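Local coordinates for sortase-like protein (Streptococcus suis, PDB 3RE9), which is a class C sortase, a transpeptidase that probably joins pilin subunits during pilus assembly on the bacterial surface, at residues 83-89 with 141-147. Numbering follows the deposited sequence.
Sequences GSDTHTV and LLVKPGQ
In the sortase beta-barrel, the start of strand 86-91 meets the irregular loop that leads into its parallel neighbour, strand 148-156. The loop runs antiparallel to 83-89, with CA pairs His87-Val143 (5.0 Å), Asp85-Pro145 (4.8 Å) and Ser84-Gln147 (4.6 Å). Leu141 CD2 packs on Val89 CG2 at 4.0 Å. Water 2 donates to Leu141 O (3.0 Å) and to His87 O (2.6 Å). Leu142 O accepts a short hydrogen bond from His87 ND1 (2.5 Å). His87 is t at chi1, and its NE2 is hydrogen-bonded to Thr151 OG1, so the buried ring links the 141-147 loop to strand 148-156. Val143 is t and sets CG1 3.5 Å from Asp85 O. Water 1 accepts from Lys144 N (2.9 Å) and donates to Thr86 O (2.6 Å). Lys144-Gln147 forms a type II beta turn, closed by Gln147 N to Lys144 O (3.1 Å); Gly146 takes positive phi. Asp85, itself at positive phi and with chi1 m, accepts a hydrogen bond from Gly146 N at OD1 (2.9 Å). Finally, Gln147 O accepts a hydrogen bond from Thr86 N (3.0 Å).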
ATOM      1  N   GLY A  83       9.169  -4.813   5.834  1.00 12.94           N
ATOM      2  CA  GLY A  83      10.545  -5.235   5.634  1.00 13.27           C
ATOM      3  C   GLY A  83      11.393  -4.153   5.013  1.00 13.75           C
ATOM      4  O   GLY A  83      10.880  -3.245   4.352  1.00 14.50           O
ATOM      5  N   SER A  84      12.699  -4.237   5.216  1.00 14.10           N
ATOM      6  CA  SER A  84      13.597  -3.337   4.550  1.00 14.97           C
ATOM      7  C   SER A  84      13.482  -3.572   3.040  1.00 15.22           C
ATOM      8  O   SER A  84      13.159  -4.692   2.599  1.00 14.45           O
ATOM      9  CB  SER A  84      15.026  -3.484   5.092  1.00 15.46           C
ATOM     10  OG  SER A  84      15.727  -4.521   4.447  1.00 18.58           O
ATOM     11  N   ASP A  85      13.661  -2.488   2.275  1.00 15.37           N
ATOM     12  CA  ASP A  85      13.452  -2.469   0.824  1.00 15.49           C
ATOM     13  C   ASP A  85      11.991  -2.684   0.407  1.00 15.55           C
ATOM     14  O   ASP A  85      11.707  -3.361  -0.600  1.00 16.12           O
ATOM     15  CB  ASP A  85      14.344  -3.494   0.144  1.00 15.10           C
ATOM     16  CG  ASP A  85      15.780  -3.208   0.347  1.00 17.43           C
ATOM     17  OD1 ASP A  85      16.265  -2.194  -0.206  1.00 20.82           O
ATOM     18  OD2 ASP A  85      16.440  -3.994   1.058  1.00 20.06           O
ATOM     19  N   THR A  86      11.054  -2.135   1.178  1.00 14.94           N
ATOM     20  CA  THR A  86       9.653  -2.190   0.758  1.00 14.10           C
ATOM     21  C   THR A  86       9.014  -0.811   0.740  1.00 13.65           C
ATOM     22  O   THR A  86       9.379   0.072   1.517  1.00 13.31           O
ATOM     23  CB  THR A  86       8.790  -3.235   1.561  1.00 14.12           C
ATOM     24  OG1 THR A  86       8.730  -2.862   2.943  1.00 14.71           O
ATOM     25  CG2 THR A  86       9.365  -4.648   1.432  1.00 12.03           C
ATOM     26  N   HIS A  87       8.111  -0.621  -0.219  1.00 13.27           N
ATOM     27  CA  HIS A  87       7.245   0.539  -0.254  1.00 12.83           C
ATOM     28  C   HIS A  87       5.907   0.167  -0.910  1.00 12.51           C
ATOM     29  O   HIS A  87       5.779   0.086  -2.123  1.00 12.53           O
ATOM     30  CB  HIS A  87       7.947   1.744  -0.900  1.00 12.76           C
ATOM     31  CG  HIS A  87       7.186   3.037  -0.791  1.00 13.14           C
ATOM     32  ND1 HIS A  87       7.658   4.214  -1.325  1.00 11.67           N
ATOM     33  CD2 HIS A  87       5.982   3.334  -0.231  1.00 11.64           C
ATOM     34  CE1 HIS A  87       6.786   5.183  -1.095  1.00 12.33           C
ATOM     35  NE2 HIS A  87       5.763   4.677  -0.433  1.00 12.19           N
ATOM     36  N   THR A  88       4.915  -0.084  -0.064  1.00 12.70           N
ATOM     37  CA  THR A  88       3.588  -0.480  -0.498  1.00 12.31           C
ATOM     38  C   THR A  88       2.737   0.762  -0.728  1.00 12.48           C
ATOM     39  O   THR A  88       2.913   1.768  -0.028  1.00 12.43           O
ATOM     40  CB  THR A  88       2.942  -1.447   0.531  1.00 11.92           C
ATOM     41  OG1 THR A  88       1.824  -2.114  -0.062  1.00 12.99           O
ATOM     42  CG2 THR A  88       2.474  -0.730   1.789  1.00 13.16           C
ATOM     43  N   VAL A  89       1.826   0.707  -1.714  1.00 12.38           N
ATOM     44  CA  VAL A  89       0.868   1.796  -1.929  1.00 12.00           C
ATOM     45  C   VAL A  89      -0.553   1.273  -1.969  1.00 12.57           C
ATOM     46  O   VAL A  89      -0.911   0.431  -2.816  1.00 11.89           O
ATOM     47  CB  VAL A  89       1.170   2.662  -3.222  1.00 12.57           C
ATOM     48  CG1 VAL A  89       0.143   3.809  -3.381  1.00  9.39           C
ATOM     49  CG2 VAL A  89       2.639   3.177  -3.234  1.00 10.17           C
ATOM     50  N   LEU A 141       6.570   7.460  -4.832  1.00 18.43           N
ATOM     51  CA  LEU A 141       6.006   6.153  -4.568  1.00 18.56           C
ATOM     52  C   LEU A 141       7.032   5.020  -4.722  1.00 18.63           C
ATOM     53  O   LEU A 141       6.678   3.844  -4.654  1.00 18.98           O
ATOM     54  CB  LEU A 141       4.765   5.923  -5.457  1.00 18.26           C
ATOM     55  CG  LEU A 141       3.654   6.976  -5.347  1.00 17.75           C
ATOM     56  CD1 LEU A 141       2.547   6.736  -6.369  1.00 16.63           C
ATOM     57  CD2 LEU A 141       3.092   7.053  -3.925  1.00 15.42           C
ATOM     58  N   LEU A 142       8.303   5.365  -4.923  1.00 19.02           N
ATOM     59  CA  LEU A 142       9.302   4.345  -5.278  1.00 19.19           C
ATOM     60  C   LEU A 142       9.858   3.639  -4.030  1.00 19.33           C
ATOM     61  O   LEU A 142       9.634   4.089  -2.904  1.00 19.20           O
ATOM     62  CB  LEU A 142      10.410   4.925  -6.184  1.00 18.99           C
ATOM     63  CG  LEU A 142       9.947   5.687  -7.447  1.00 19.06           C
ATOM     64  CD1 LEU A 142      11.116   6.256  -8.239  1.00 15.98           C
ATOM     65  CD2 LEU A 142       9.031   4.820  -8.346  1.00 17.28           C
ATOM     66  N   VAL A 143      10.543   2.516  -4.238  1.00 19.21           N
ATOM     67  CA  VAL A 143      11.182   1.801  -3.151  1.00 19.13           C
ATOM     68  C   VAL A 143      12.463   2.544  -2.739  1.00 19.37           C
ATOM     69  O   VAL A 143      13.344   2.830  -3.566  1.00 19.85           O
ATOM     70  CB  VAL A 143      11.490   0.328  -3.522  1.00 18.97           C
ATOM     71  CG1 VAL A 143      12.213  -0.347  -2.397  1.00 19.87           C
ATOM     72  CG2 VAL A 143      10.207  -0.472  -3.858  1.00 18.41           C
ATOM     73  N   LYS A 144      12.559   2.866  -1.460  1.00 19.54           N
ATOM     74  CA  LYS A 144      13.751   3.510  -0.934  1.00 20.12           C
ATOM     75  C   LYS A 144      14.565   2.449  -0.235  1.00 19.88           C
ATOM     76  O   LYS A 144      14.091   1.857   0.721  1.00 20.18           O
ATOM     77  CB  LYS A 144      13.364   4.674  -0.031  1.00 20.27           C
ATOM     78  CG  LYS A 144      12.669   5.756  -0.864  1.00 22.15           C
ATOM     79  CD  LYS A 144      11.519   6.429  -0.158  1.00 26.21           C
ATOM     80  CE  LYS A 144      11.047   7.593  -1.006  1.00 29.52           C
ATOM     81  NZ  LYS A 144      10.749   7.221  -2.452  1.00 33.60           N
ATOM     82  N   PRO A 145      15.754   2.138  -0.783  1.00 19.99           N
ATOM     83  CA  PRO A 145      16.567   1.001  -0.329  1.00 19.68           C
ATOM     84  C   PRO A 145      16.876   0.997   1.157  1.00 19.20           C
ATOM     85  O   PRO A 145      17.213   2.048   1.725  1.00 20.24           O
ATOM     86  CB  PRO A 145      17.866   1.108  -1.158  1.00 19.96           C
ATOM     87  CG  PRO A 145      17.769   2.398  -1.921  1.00 20.86           C
ATOM     88  CD  PRO A 145      16.339   2.811  -1.961  1.00 19.97           C
ATOM     89  N   GLY A 146      16.768  -0.181   1.771  1.00 17.87           N
ATOM     90  CA  GLY A 146      17.087  -0.343   3.170  1.00 16.43           C
ATOM     91  C   GLY A 146      15.965   0.150   4.043  1.00 16.11           C
ATOM     92  O   GLY A 146      16.052   0.058   5.263  1.00 16.56           O
ATOM     93  N   GLN A 147      14.890   0.650   3.432  1.00 15.55           N
ATOM     94  CA  GLN A 147      13.771   1.225   4.203  1.00 15.53           C
ATOM     95  C   GLN A 147      12.386   0.609   3.987  1.00 14.87           C
ATOM     96  O   GLN A 147      12.223  -0.318   3.198  1.00 15.36           O
ATOM     97  CB  GLN A 147      13.743   2.744   4.037  1.00 15.80           C
ATOM     98  CG  GLN A 147      14.784   3.435   4.942  1.00 16.76           C
ATOM     99  CD  GLN A 147      14.939   4.866   4.638  1.00 16.53           C
ATOM    100  OE1 GLN A 147      15.458   5.238   3.616  1.00 14.65           O
ATOM    101  NE2 GLN A 147      14.456   5.702   5.533  1.00 23.13           N
TER
HETATM  102  O   HOH W   1      11.203   1.798   0.924  1.00 13.27           O
HETATM  103  O   HOH W   2       6.932   0.827  -4.379  1.00 13.98           O